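Local atomic coordinates of uncharacterized protein (Bacteroides uniformis, PDB entry 4JPQ), a protein that is of unknown function but probably binds carbohydrate through a family 9 carbohydrate-binding domain. Residues Asp38-Lys43 against His194-Ser199; Ile55-Arg60 against Gly172-Lys177; Ile62-Lys67 against Met159-Ser164; Asn182-Gly187 against Pro206-Pro211. All blocks are in the same frame, centred on the assembly; numbering follows the deposited sequence.

Contact 1. Residues Asp38-Lys43 against His194-Ser199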
loop_
_atom_site.group_PDB
_atom_site.type_symbol
_atom_site.label_atom_id
_atom_site.label_comp_id
_atom_site.label_asym_id
_atom_site.label_seq_id
_atom_site.Cartn_x
_atom_site.Cartn_y
_atom_site.Cartn_z
ATOM N N ASP A 38 4.913 -4.782 -11.060
ATOM C CA ASP A 38 5.292 -4.365 -12.410
ATOM C C ASP A 38 4.294 -4.701 -13.521
ATOM O O ASP A 38 4.700 -4.863 -14.689
ATOM C CB ASP A 38 6.684 -4.983 -12.722
ATOM C CG ASP A 38 6.665 -6.516 -12.807
ATOM O OD1 ASP A 38 5.715 -7.141 -12.266
ATOM O OD2 ASP A 38 7.617 -7.084 -13.411
ATOM N N VAL A 39 3.008 -4.801 -13.177
ATOM C CA VAL A 39 1.990 -5.094 -14.180
ATOM C C VAL A 39 1.502 -3.760 -14.750
ATOM O O VAL A 39 0.917 -2.953 -14.027
ATOM C CB VAL A 39 0.834 -5.953 -13.637
ATOM C CG1 VAL A 39 -0.130 -6.356 -14.765
ATOM C CG2 VAL A 39 1.390 -7.212 -12.972
ATOM N N VAL A 40 1.766 -3.565 -16.047
ATOM C CA VAL A 40 1.370 -2.389 -16.824
ATOM C C VAL A 40 0.081 -2.808 -17.518
ATOM O O VAL A 40 0.104 -3.378 -18.610
ATOM C CB VAL A 40 2.469 -2.007 -17.852
ATOM C CG1 VAL A 40 2.041 -0.824 -18.715
ATOM C CG2 VAL A 40 3.784 -1.695 -17.140
ATOM N N ASN A 41 -1.046 -2.545 -16.864
ATOM C CA ASN A 41 -2.370 -2.955 -17.372
ATOM C C ASN A 41 -2.910 -2.141 -18.534
ATOM O O ASN A 41 -3.739 -2.663 -19.277
ATOM C CB ASN A 41 -3.409 -2.919 -16.257
ATOM C CG ASN A 41 -3.107 -3.898 -15.144
ATOM O OD1 ASN A 41 -3.110 -5.107 -15.366
ATOM N ND2 ASN A 41 -2.885 -3.386 -13.927
ATOM N N TRP A 42 -2.459 -0.883 -18.680
ATOM C CA TRP A 42 -2.928 0.025 -19.732
ATOM C C TRP A 42 -1.767 0.572 -20.558
ATOM O O TRP A 42 -0.945 1.327 -20.042
ATOM C CB TRP A 42 -3.740 1.154 -19.098
ATOM C CG TRP A 42 -4.800 0.585 -18.215
ATOM C CD1 TRP A 42 -5.999 0.083 -18.603
ATOM C CD2 TRP A 42 -4.718 0.394 -16.805
ATOM N NE1 TRP A 42 -6.682 -0.391 -17.524
ATOM C CE2 TRP A 42 -5.922 -0.213 -16.400
ATOM C CE3 TRP A 42 -3.740 0.685 -15.836
ATOM C CZ2 TRP A 42 -6.186 -0.546 -15.059
ATOM C CZ3 TRP A 42 -4.004 0.351 -14.499
ATOM C CH2 TRP A 42 -5.221 -0.264 -14.129
ATOM N N LYS A 43 -1.712 0.192 -21.841
ATOM C CA LYS A 43 -0.649 0.631 -22.783
ATOM C C LYS A 43 -0.631 2.158 -23.001
ATOM O O LYS A 43 0.357 2.699 -23.493
ATOM C CB LYS A 43 -0.773 -0.094 -24.129
ATOM C CG LYS A 43 -0.745 -1.628 -24.085
ATOM C CD LYS A 43 -1.120 -2.209 -25.439
ATOM C CE LYS A 43 -1.364 -3.722 -25.414
ATOM N NZ LYS A 43 -0.114 -4.524 -25.374
ATOM N N HIS A 194 1.825 7.344 -14.292
ATOM C CA HIS A 194 1.862 5.913 -14.558
ATOM C C HIS A 194 0.972 5.168 -13.603
ATOM O O HIS A 194 0.565 5.709 -12.569
ATOM C CB HIS A 194 3.284 5.428 -14.409
ATOM C CG HIS A 194 3.878 5.763 -13.087
ATOM N ND1 HIS A 194 4.472 6.975 -12.825
ATOM C CD2 HIS A 194 3.931 5.059 -11.939
ATOM C CE1 HIS A 194 4.885 6.990 -11.572
ATOM N NE2 HIS A 194 4.565 5.842 -11.015
ATOM N N PHE A 195 0.663 3.930 -13.967
ATOM C CA PHE A 195 -0.251 3.083 -13.189
ATOM C C PHE A 195 0.196 1.624 -13.230
ATOM O O PHE A 195 0.119 0.981 -14.284
ATOM C CB PHE A 195 -1.665 3.239 -13.744
ATOM C CG PHE A 195 -2.182 4.629 -13.642
ATOM C CD1 PHE A 195 -2.595 5.133 -12.405
ATOM C CD2 PHE A 195 -2.199 5.465 -14.748
ATOM C CE1 PHE A 195 -3.064 6.441 -12.278
ATOM C CE2 PHE A 195 -2.653 6.779 -14.632
ATOM C CZ PHE A 195 -3.094 7.268 -13.394
ATOM N N LEU A 196 0.677 1.140 -12.084
ATOM C CA LEU A 196 1.220 -0.211 -11.906
ATOM C C LEU A 196 0.488 -0.970 -10.814
ATOM O O LEU A 196 0.062 -0.374 -9.822
ATOM C CB LEU A 196 2.704 -0.129 -11.562
ATOM C CG LEU A 196 3.709 -0.155 -12.716
ATOM C CD1 LEU A 196 3.334 0.722 -13.896
ATOM C CD2 LEU A 196 5.099 0.195 -12.200
ATOM N N SER A 197 0.331 -2.278 -11.020
ATOM C CA SER A 197 -0.331 -3.164 -10.046
ATOM C C SER A 197 0.446 -4.465 -9.864
ATOM O O SER A 197 1.301 -4.822 -10.698
ATOM C CB SER A 197 -1.761 -3.500 -10.469
ATOM O OG SER A 197 -1.775 -4.440 -11.544
ATOM N N TRP A 198 0.127 -5.161 -8.769
ATOM C CA TRP A 198 0.731 -6.449 -8.450
ATOM C C TRP A 198 -0.020 -7.540 -9.208
ATOM O O TRP A 198 0.580 -8.241 -10.041
ATOM C CB TRP A 198 0.744 -6.696 -6.931
ATOM C CG TRP A 198 1.056 -8.099 -6.568
ATOM C CD1 TRP A 198 2.218 -8.780 -6.813
ATOM C CD2 TRP A 198 0.189 -9.005 -5.903
ATOM N NE1 TRP A 198 2.124 -10.060 -6.334
ATOM C CE2 TRP A 198 0.887 -10.224 -5.766
ATOM C CE3 TRP A 198 -1.113 -8.908 -5.398
ATOM C CZ2 TRP A 198 0.325 -11.341 -5.146
ATOM C CZ3 TRP A 198 -1.674 -10.019 -4.776
ATOM C CH2 TRP A 198 -0.949 -11.222 -4.654
ATOM N N SER A 199 -1.310 -7.692 -8.897
ATOM C CA SER A 199 -2.160 -8.667 -9.577
ATOM C C SER A 199 -2.810 -7.898 -10.725
ATOM O O SER A 199 -3.113 -6.696 -10.537
ATOM C CB SER A 199 -3.208 -9.272 -8.652
ATOM O OG SER A 199 -3.976 -10.231 -9.349
HETATM O O HOH W 1 -1.188 -1.364 -14.544
#
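The indole of Trp42 meets Phe195 through its six-membered ring, CZ3 approaching Phe195 CB obliquely at 3.8 Å while the two side chains cross at about a right angle. One face of the indole is covered by CB of Asn41, which lies over the ring centre; the polar NE1 of Trp42 turns to the backbone carbonyl of Leu203. A second flat group, the amide of Asn41, holds its partner close to its own plane: ND2 donates to Ser197 OG at 2.8 Å. This hydroxyl is gripped twice, because Ser197 OG itself donates to Ser199 O at 2.8 Å, from above the carbonyl plane. Its position between the backbone N and the carbonyl carbon (chi1 75°) serves both bonds. Replacing Ser197 by an alanine would probably leave the Asn41 amide held mainly by Ile201 N at OD1 and freer to turn. Val40 CG2 and Leu196 CD1 lie side by side, 4.1 Å apart. Between the backbones, a water donates to Val39 O and Phe195 O and accepts from Asn41 N. Direct bonds run from Val39 N to Ser197 O (3.0 Å) and from Ser197 N to Val39 O (3.1 Å). Together they form an isolated antiparallel beta bridge, a single hydrogen-bonded pair that fastens the loop between strands 35-36 and 50-57 to the short strand 195-197.

Contact 2. Residues Ile55-Arg60 against Gly172-Lys177. With SO4 (sulfate ion), chain F.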
loop_
_atom_site.group_PDB
_atom_site.type_symbol
_atom_site.label_atom_id
_atom_site.label_comp_id
_atom_site.label_asym_id
_atom_site.label_seq_id
_atom_site.Cartn_x
_atom_site.Cartn_y
_atom_site.Cartn_z
ATOM N N ILE A 55 5.649 -8.246 2.316
ATOM C CA ILE A 55 4.654 -8.232 3.348
ATOM C C ILE A 55 4.814 -9.388 4.343
ATOM O O ILE A 55 5.205 -10.494 3.977
ATOM C CB ILE A 55 3.249 -8.208 2.679
ATOM C CG1 ILE A 55 2.143 -7.969 3.729
ATOM C CG2 ILE A 55 2.999 -9.468 1.828
ATOM C CD1 ILE A 55 0.772 -7.785 3.141
ATOM N N ALA A 56 4.482 -9.102 5.598
ATOM C CA ALA A 56 4.512 -10.084 6.692
ATOM C C ALA A 56 3.546 -9.639 7.779
ATOM O O ALA A 56 2.897 -8.600 7.616
ATOM C CB ALA A 56 5.905 -10.191 7.247
ATOM N N HIS A 57 3.432 -10.407 8.861
ATOM C CA HIS A 57 2.546 -10.020 9.960
ATOM C C HIS A 57 3.016 -10.465 11.323
ATOM O O HIS A 57 3.731 -11.452 11.449
ATOM C CB HIS A 57 1.109 -10.516 9.715
ATOM C CG HIS A 57 0.921 -11.994 9.886
ATOM N ND1 HIS A 57 0.241 -12.539 10.955
ATOM C CD2 HIS A 57 1.309 -13.040 9.117
ATOM C CE1 HIS A 57 0.210 -13.853 10.832
ATOM N NE2 HIS A 57 0.857 -14.183 9.728
ATOM N N THR A 58 2.570 -9.732 12.332
ATOM C CA THR A 58 2.862 -10.028 13.723
ATOM C C THR A 58 1.735 -10.776 14.437
ATOM O O THR A 58 1.909 -11.180 15.580
ATOM C CB THR A 58 3.139 -8.731 14.493
ATOM O OG1 THR A 58 1.958 -7.922 14.539
ATOM C CG2 THR A 58 4.267 -7.949 13.812
ATOM N N GLY A 59 0.587 -10.935 13.784
ATOM C CA GLY A 59 -0.606 -11.527 14.396
ATOM C C GLY A 59 -1.586 -10.388 14.690
ATOM O O GLY A 59 -2.784 -10.508 14.413
ATOM N N ARG A 60 -1.070 -9.291 15.259
ATOM C CA ARG A 60 -1.829 -8.070 15.531
ATOM C C ARG A 60 -1.651 -7.012 14.428
ATOM O O ARG A 60 -2.473 -6.108 14.341
ATOM C CB ARG A 60 -1.393 -7.437 16.868
ATOM C CG ARG A 60 -1.302 -8.395 18.067
ATOM C CD ARG A 60 -0.864 -7.693 19.347
ATOM N NE ARG A 60 0.374 -6.917 19.158
ATOM C CZ ARG A 60 0.952 -6.158 20.091
ATOM N NH1 ARG A 60 0.457 -6.081 21.332
ATOM N NH2 ARG A 60 2.063 -5.483 19.784
ATOM N N GLY A 172 -9.896 -9.484 14.886
ATOM C CA GLY A 172 -9.162 -9.828 16.104
ATOM C C GLY A 172 -7.693 -10.111 15.896
ATOM O O GLY A 172 -6.847 -9.380 16.409
ATOM N N SER A 173 -7.410 -11.170 15.132
ATOM C CA SER A 173 -6.051 -11.647 14.883
ATOM C C SER A 173 -5.865 -12.143 13.449
ATOM O O SER A 173 -6.708 -12.853 12.927
ATOM C CB SER A 173 -5.720 -12.785 15.849
ATOM O OG SER A 173 -4.420 -13.305 15.601
ATOM N N LEU A 174 -4.712 -11.822 12.867
ATOM C CA LEU A 174 -4.383 -12.171 11.479
ATOM C C LEU A 174 -3.979 -13.633 11.261
ATOM O O LEU A 174 -3.982 -14.093 10.117
ATOM C CB LEU A 174 -3.242 -11.274 10.974
ATOM C CG LEU A 174 -3.434 -9.753 11.068
ATOM C CD1 LEU A 174 -2.147 -9.026 10.728
ATOM C CD2 LEU A 174 -4.575 -9.296 10.172
ATOM N N ASP A 175 -3.628 -14.340 12.344
ATOM C CA ASP A 175 -3.168 -15.744 12.300
ATOM C C ASP A 175 -4.082 -16.657 11.483
ATOM O O ASP A 175 -5.257 -16.845 11.844
ATOM C CB ASP A 175 -3.017 -16.317 13.726
ATOM C CG ASP A 175 -1.831 -15.727 14.475
ATOM O OD1 ASP A 175 -0.703 -15.868 13.990
ATOM O OD2 ASP A 175 -2.019 -15.146 15.562
ATOM N N GLY A 176 -3.559 -17.164 10.361
ATOM C CA GLY A 176 -4.293 -18.098 9.512
ATOM C C GLY A 176 -5.443 -17.566 8.669
ATOM O O GLY A 176 -6.153 -18.376 8.067
ATOM N N LYS A 177 -5.662 -16.247 8.626
ATOM C CA LYS A 177 -6.746 -15.672 7.805
ATOM C C LYS A 177 -6.343 -15.613 6.351
ATOM O O LYS A 177 -5.150 -15.654 6.036
ATOM C CB LYS A 177 -7.181 -14.272 8.267
ATOM C CG LYS A 177 -7.920 -14.281 9.595
ATOM C CD LYS A 177 -8.868 -13.088 9.739
ATOM C CE LYS A 177 -9.612 -13.063 11.054
ATOM N NZ LYS A 177 -10.214 -14.361 11.458
HETATM S S SO4 F . -11.310 -12.333 14.301
HETATM O O1 SO4 F . -12.047 -12.295 13.014
HETATM O O2 SO4 F . -11.870 -11.314 15.218
HETATM O O3 SO4 F . -11.438 -13.654 14.948
HETATM O O4 SO4 F . -9.873 -12.072 14.060
#
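With chi1 at 73°, CG of His57 stands between its own backbone N and carbonyl carbon, and the imidazole slides past Leu174, whose CG lies anti to the carbonyl carbon (chi1 -55°). Leu174 begins a type II beta turn ending at Lys177, with Gly176 at positive phi, and this turn packs against the link between the antiparallel strands 50-57 and 61-70. Leu174 CD1 touches His57 CB at 3.7 Å, and Leu174 CB comes equally near His57 ND1. At the edge of the imidazole, close to its plane, Asp175 OD1 lies 3.9 Å from His57 CE1; the carboxylate has a firmer partner in Lys11, with which it forms a salt bridge. An alanine in place of Leu174 would probably open a gap beside His57 CB and Ile62, since the branched end that fills it would be gone. The polar join is nearly straight: Leu174 N donates to Gly59 O at 2.8 Å, with 176° at the hydrogen. On the far side of the loop a sulfate ion, probably from the crystallisation liquor, is held mainly by backbone amides, Gly172 N reaching its O4 at 2.7 Å and Ser173 N the same oxygen at 2.8 Å.

Contact 3. Residues Ile62-Lys67 against Met159-Ser164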
loop_
_atom_site.group_PDB
_atom_site.type_symbol
_atom_site.label_atom_id
_atom_site.label_comp_id
_atom_site.label_asym_id
_atom_site.label_seq_id
_atom_site.Cartn_x
_atom_site.Cartn_y
_atom_site.Cartn_z
ATOM N N ILE A 62 -0.052 -5.850 10.202
ATOM C CA ILE A 62 0.457 -6.144 8.861
ATOM C C ILE A 62 1.633 -5.198 8.645
ATOM O O ILE A 62 1.500 -3.994 8.882
ATOM C CB ILE A 62 -0.565 -5.862 7.741
ATOM C CG1 ILE A 62 -1.806 -6.726 7.934
ATOM C CG2 ILE A 62 0.056 -6.136 6.367
ATOM C CD1 ILE A 62 -2.945 -6.396 6.989
ATOM N N LEU A 63 2.738 -5.752 8.145
ATOM C CA LEU A 63 3.968 -5.039 7.883
ATOM C C LEU A 63 4.211 -4.997 6.379
ATOM O O LEU A 63 4.353 -6.051 5.756
ATOM C CB LEU A 63 5.127 -5.780 8.548
ATOM C CG LEU A 63 5.007 -6.082 10.037
ATOM C CD1 LEU A 63 6.270 -6.776 10.511
ATOM C CD2 LEU A 63 4.758 -4.823 10.852
ATOM N N LEU A 64 4.269 -3.789 5.808
ATOM C CA LEU A 64 4.537 -3.563 4.375
ATOM C C LEU A 64 5.797 -2.752 4.179
ATOM O O LEU A 64 6.002 -1.779 4.899
ATOM C CB LEU A 64 3.441 -2.734 3.727
ATOM C CG LEU A 64 2.087 -3.318 3.466
ATOM C CD1 LEU A 64 1.186 -2.222 2.925
ATOM C CD2 LEU A 64 2.199 -4.461 2.476
ATOM N N HIS A 65 6.581 -3.126 3.164
ATOM C CA HIS A 65 7.812 -2.458 2.808
ATOM C C HIS A 65 7.878 -2.392 1.288
ATOM O O HIS A 65 7.897 -3.429 0.645
ATOM C CB HIS A 65 9.011 -3.216 3.400
ATOM C CG HIS A 65 10.336 -2.581 3.112
ATOM N ND1 HIS A 65 11.448 -3.301 2.735
ATOM C CD2 HIS A 65 10.713 -1.285 3.097
ATOM C CE1 HIS A 65 12.458 -2.480 2.525
ATOM N NE2 HIS A 65 12.039 -1.250 2.742
ATOM N N TYR A 66 7.858 -1.176 0.747
ATOM C CA TYR A 66 7.955 -0.902 -0.679
ATOM C C TYR A 66 9.313 -0.308 -0.989
ATOM O O TYR A 66 9.814 0.510 -0.209
ATOM C CB TYR A 66 6.938 0.170 -1.084
ATOM C CG TYR A 66 5.493 -0.220 -1.015
ATOM C CD1 TYR A 66 4.757 -0.032 0.159
ATOM C CD2 TYR A 66 4.828 -0.730 -2.143
ATOM C CE1 TYR A 66 3.406 -0.366 0.224
ATOM C CE2 TYR A 66 3.477 -1.066 -2.087
ATOM C CZ TYR A 66 2.772 -0.878 -0.906
ATOM O OH TYR A 66 1.447 -1.208 -0.826
ATOM N N LYS A 67 9.873 -0.675 -2.143
ATOM C CA LYS A 67 11.116 -0.085 -2.683
ATOM C C LYS A 67 10.776 0.442 -4.079
ATOM O O LYS A 67 10.172 -0.271 -4.871
ATOM C CB LYS A 67 12.230 -1.113 -2.775
ATOM C CG LYS A 67 12.838 -1.525 -1.441
ATOM C CD LYS A 67 13.738 -2.757 -1.556
ATOM C CE LYS A 67 14.950 -2.575 -2.464
ATOM N NZ LYS A 67 15.831 -3.773 -2.389
HETATM N N MSE A 159 4.710 0.748 6.040
HETATM C CA MSE A 159 3.435 0.926 6.716
HETATM C C MSE A 159 3.281 -0.225 7.674
HETATM O O MSE A 159 3.479 -1.384 7.291
HETATM C CB MSE A 159 2.253 0.896 5.735
HETATM C CG MSE A 159 2.162 2.165 4.902
HETATM SE SE MSE A 159 0.448 2.187 3.944
HETATM C CE MSE A 159 0.972 1.637 2.119
ATOM N N VAL A 160 2.942 0.087 8.922
ATOM C CA VAL A 160 2.636 -0.911 9.961
ATOM C C VAL A 160 1.137 -0.703 10.234
ATOM O O VAL A 160 0.752 0.289 10.852
ATOM C CB VAL A 160 3.475 -0.697 11.224
ATOM C CG1 VAL A 160 3.161 -1.754 12.275
ATOM C CG2 VAL A 160 4.951 -0.706 10.873
ATOM N N ILE A 161 0.307 -1.605 9.719
ATOM C CA ILE A 161 -1.155 -1.481 9.792
ATOM C C ILE A 161 -1.723 -2.379 10.900
ATOM O O ILE A 161 -1.801 -3.593 10.712
ATOM C CB ILE A 161 -1.790 -1.831 8.423
ATOM C CG1 ILE A 161 -1.275 -0.878 7.336
ATOM C CG2 ILE A 161 -3.314 -1.759 8.491
ATOM C CD1 ILE A 161 -1.595 -1.317 5.921
ATOM N N PRO A 162 -2.100 -1.797 12.064
ATOM C CA PRO A 162 -2.697 -2.651 13.096
ATOM C C PRO A 162 -4.065 -3.164 12.674
ATOM O O PRO A 162 -4.783 -2.496 11.926
ATOM C CB PRO A 162 -2.840 -1.713 14.309
ATOM C CG PRO A 162 -1.912 -0.598 14.025
ATOM C CD PRO A 162 -2.046 -0.404 12.545
ATOM N N VAL A 163 -4.422 -4.326 13.192
ATOM C CA VAL A 163 -5.704 -4.966 12.911
ATOM C C VAL A 163 -6.901 -4.026 13.256
ATOM O O VAL A 163 -7.921 -4.025 12.564
ATOM C CB VAL A 163 -5.737 -6.339 13.624
ATOM C CG1 VAL A 163 -5.947 -6.189 15.136
ATOM C CG2 VAL A 163 -6.778 -7.227 13.019
ATOM N N SER A 164 -6.738 -3.197 14.296
ATOM C CA SER A 164 -7.730 -2.175 14.692
ATOM C C SER A 164 -7.950 -1.078 13.653
ATOM O O SER A 164 -8.993 -0.432 13.674
ATOM C CB SER A 164 -7.336 -1.525 16.017
ATOM O OG SER A 164 -6.033 -0.964 15.939
#
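Leu64, Met159 and Tyr66 form the apolar centre of an antiparallel strand pair, in which 62-67 and 159-162 run at 163° to each other. Leu64 and the selenomethionine Met159 lie side by side, pointing the same way, with Leu64 CD1 3.9 Å from Met159 CE. The chain of Met159 bends at its last torsion (chi3 -102°), which swings CE toward the tyrosine, 3.7 Å from Tyr66 CE1. Leu64 CD1 also reaches Ile161 CD1 at 4.2 Å, the two side chains crossing obliquely. Phe92 of strand 89-95 packs onto this face, while Ile55 and Phe53 of the adjacent strand 50-57 flank it, an arrangement consistent with the interior of the beta-sandwich expected for this family. The hydroxyl of Tyr66 finds a weak bond at Glu91 O.

On the opposite face Leu63 and Val160 run alongside each other, Leu63 CD2 lying 3.7 Å from Val160 CG1, and helix 23-29 closes over them with Leu26 and Val23.

The backbone supplies the polar edge. At the hydrogen-bonded pair of Leu64 and Met159, Leu64 N donates to Met159 O at 2.9 Å and Met159 N returns a bond to Leu64 O. Leu63 and Val160 make the non-hydrogen-bonded pair between this and the next. There Ile161 N donates to Ile62 O at 2.8 Å, while Ile62 N donates to Ile161 O at 2.9 Å.

Contact 4. Residues Asn182-Gly187 against Pro206-Pro211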
loop_
_atom_site.group_PDB
_atom_site.type_symbol
_atom_site.label_atom_id
_atom_site.label_comp_id
_atom_site.label_asym_id
_atom_site.label_seq_id
_atom_site.Cartn_x
_atom_site.Cartn_y
_atom_site.Cartn_z
ATOM N N ASN A 182 -4.638 -5.935 -3.251
ATOM C CA ASN A 182 -3.725 -5.606 -4.345
ATOM C C ASN A 182 -2.800 -4.467 -3.911
ATOM O O ASN A 182 -3.071 -3.779 -2.899
ATOM C CB ASN A 182 -4.531 -5.242 -5.610
ATOM C CG ASN A 182 -3.804 -5.561 -6.916
ATOM O OD1 ASN A 182 -2.582 -5.705 -6.964
ATOM N ND2 ASN A 182 -4.576 -5.661 -7.997
ATOM N N PHE A 183 -1.714 -4.292 -4.667
ATOM C CA PHE A 183 -0.700 -3.274 -4.375
ATOM C C PHE A 183 -0.481 -2.437 -5.619
ATOM O O PHE A 183 -0.457 -2.984 -6.721
ATOM C CB PHE A 183 0.604 -3.936 -3.925
ATOM C CG PHE A 183 0.409 -4.974 -2.852
ATOM C CD1 PHE A 183 0.042 -6.275 -3.189
ATOM C CD2 PHE A 183 0.564 -4.651 -1.498
ATOM C CE1 PHE A 183 -0.163 -7.233 -2.205
ATOM C CE2 PHE A 183 0.369 -5.614 -0.514
ATOM C CZ PHE A 183 -0.001 -6.904 -0.866
ATOM N N TYR A 184 -0.365 -1.114 -5.445
ATOM C CA TYR A 184 -0.209 -0.207 -6.580
ATOM C C TYR A 184 0.839 0.889 -6.396
ATOM O O TYR A 184 1.177 1.273 -5.273
ATOM C CB TYR A 184 -1.529 0.509 -6.909
ATOM C CG TYR A 184 -2.787 -0.319 -6.952
ATOM C CD1 TYR A 184 -2.947 -1.325 -7.896
ATOM C CD2 TYR A 184 -3.862 -0.049 -6.089
ATOM C CE1 TYR A 184 -4.122 -2.079 -7.962
ATOM C CE2 TYR A 184 -5.036 -0.795 -6.142
ATOM C CZ TYR A 184 -5.178 -1.795 -7.088
ATOM O OH TYR A 184 -6.340 -2.524 -7.126
ATOM N N LYS A 185 1.288 1.403 -7.545
ATOM C CA LYS A 185 2.190 2.548 -7.668
ATOM C C LYS A 185 1.577 3.523 -8.680
ATOM O O LYS A 185 1.046 3.095 -9.717
ATOM C CB LYS A 185 3.530 2.108 -8.204
ATOM C CG LYS A 185 4.524 3.222 -8.491
ATOM C CD LYS A 185 5.084 3.864 -7.233
ATOM C CE LYS A 185 6.014 5.040 -7.543
ATOM N NZ LYS A 185 5.349 6.314 -7.939
ATOM N N CYS A 186 1.679 4.821 -8.388
ATOM C CA CYS A 186 1.165 5.860 -9.278
ATOM C C CYS A 186 1.710 7.237 -8.919
ATOM O O CYS A 186 2.510 7.364 -7.996
ATOM C CB CYS A 186 -0.381 5.888 -9.233
ATOM S SG CYS A 186 -1.034 6.429 -7.649
ATOM N N GLY A 187 1.273 8.250 -9.674
ATOM C CA GLY A 187 1.611 9.650 -9.429
ATOM C C GLY A 187 0.967 10.510 -10.493
ATOM O O GLY A 187 1.605 10.832 -11.483
ATOM N N PRO A 206 -7.372 3.064 -16.435
ATOM C CA PRO A 206 -6.844 3.017 -15.051
ATOM C C PRO A 206 -7.843 3.225 -13.935
ATOM O O PRO A 206 -8.317 4.337 -13.706
ATOM C CB PRO A 206 -5.765 4.102 -15.042
ATOM C CG PRO A 206 -5.317 4.126 -16.451
ATOM C CD PRO A 206 -6.584 4.013 -17.235
HETATM N N MSE A 207 -8.180 2.116 -13.286
HETATM C CA MSE A 207 -9.135 2.071 -12.188
HETATM C C MSE A 207 -8.600 1.092 -11.169
HETATM O O MSE A 207 -8.352 -0.057 -11.503
HETATM C CB MSE A 207 -10.433 1.612 -12.830
HETATM C CG MSE A 207 -11.030 2.688 -13.734
HETATM SE SE MSE A 207 -12.917 2.343 -14.018
HETATM C CE MSE A 207 -12.857 1.703 -15.880
ATOM N N PHE A 208 -8.392 1.546 -9.936
ATOM C CA PHE A 208 -7.849 0.704 -8.866
ATOM C C PHE A 208 -8.871 0.195 -7.854
ATOM O O PHE A 208 -8.575 -0.777 -7.162
ATOM C CB PHE A 208 -6.744 1.446 -8.074
ATOM C CG PHE A 208 -5.445 1.704 -8.826
ATOM C CD1 PHE A 208 -4.952 0.855 -9.837
ATOM C CD2 PHE A 208 -4.639 2.760 -8.413
ATOM C CE1 PHE A 208 -3.740 1.117 -10.461
ATOM C CE2 PHE A 208 -3.422 3.013 -9.026
ATOM C CZ PHE A 208 -2.972 2.190 -10.052
ATOM N N HIS A 209 -10.044 0.825 -7.750
ATOM C CA HIS A 209 -11.088 0.418 -6.778
ATOM C C HIS A 209 -11.944 -0.763 -7.300
ATOM O O HIS A 209 -13.173 -0.672 -7.382
ATOM C CB HIS A 209 -11.937 1.640 -6.409
ATOM C CG HIS A 209 -11.172 2.711 -5.698
ATOM N ND1 HIS A 209 -11.231 2.890 -4.333
ATOM C CD2 HIS A 209 -10.309 3.645 -6.163
ATOM C CE1 HIS A 209 -10.447 3.898 -3.990
ATOM N NE2 HIS A 209 -9.874 4.374 -5.081
ATOM N N CYS A 210 -11.284 -1.898 -7.564
ATOM C CA CYS A 210 -11.888 -3.075 -8.215
ATOM C C CYS A 210 -11.593 -4.389 -7.478
ATOM O O CYS A 210 -10.678 -5.126 -7.856
ATOM C CB CYS A 210 -11.395 -3.136 -9.658
ATOM S SG CYS A 210 -9.611 -2.939 -9.777
ATOM N N PRO A 211 -12.385 -4.690 -6.426
ATOM C CA PRO A 211 -12.268 -5.932 -5.658
ATOM C C PRO A 211 -12.286 -7.242 -6.453
ATOM O O PRO A 211 -11.704 -8.221 -5.995
ATOM C CB PRO A 211 -13.479 -5.879 -4.722
ATOM C CG PRO A 211 -13.700 -4.436 -4.504
ATOM C CD PRO A 211 -13.391 -3.791 -5.822
#
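Tyr184 and Phe208 lie ring on ring in a face-to-face stack, their centroids 3.9 Å apart and their planes turned by only 6°. CG of Phe208 lies anti to its carbonyl carbon (chi1 -69°), which starts the ring toward Tyr184. The side chains enter from opposite directions, so each ring also covers the root of the other: Tyr184 CB sits over the face of the phenylalanine, and Phe208 CB over that of the tyrosine, 3.4 Å from Tyr184 CE2. This overlap brings the phenol oxygen to the Phe208 backbone, where Tyr184 OH makes a weak hydrogen bond to Phe208 O at 2.8 Å. Cys210 N also turns back weakly to that carbonyl. At the rim of the phenylalanine, near its plane, Cys186 CB approaches Phe208 CE2 at 4.2 Å.

Beyond this first shell, Phe93 meets the tyrosine ring edge-to-face, and Glu91 packs against Tyr184, Cys186 and Phe208 alike. Phe208 N hydrogen-bonds a bound cyclohexyl-propylsulfonic acid, probably from the crystallisation liquor. The stack thus lays the loop between strands 195-197 and 215-219 against strand 178-186, which runs antiparallel to strands 89-95 and 195-197 as well as to 215-219.

In the fold
Contacts 1 and 4 are neighbours, their centres 8 Å apart, joined where Trp198 N probably hydrogen-bonds Phe183 O at 3.0 Å and Ser199 N reaches Asn182 OD1. The side chains of Phe195 and Phe208 each lie about 4 Å from bound cyclohexyl-propylsulfonic acid, probably from the crystallisation liquor, which may mark a pocket, though no sugar is seen there. Contacts 2 and 3, with centres 11 Å apart, are linked through Arg60 O to Val163 N. Contact 2 lies 27 Å from contact 1, centre to centre, across the middle of the chain. Phe183 of contact 4 links the two ends, meeting Trp198 of contact 1 edge-to-face, touching Ile55 of contact 2, and packing on Leu64 and Tyr66 of contact 3.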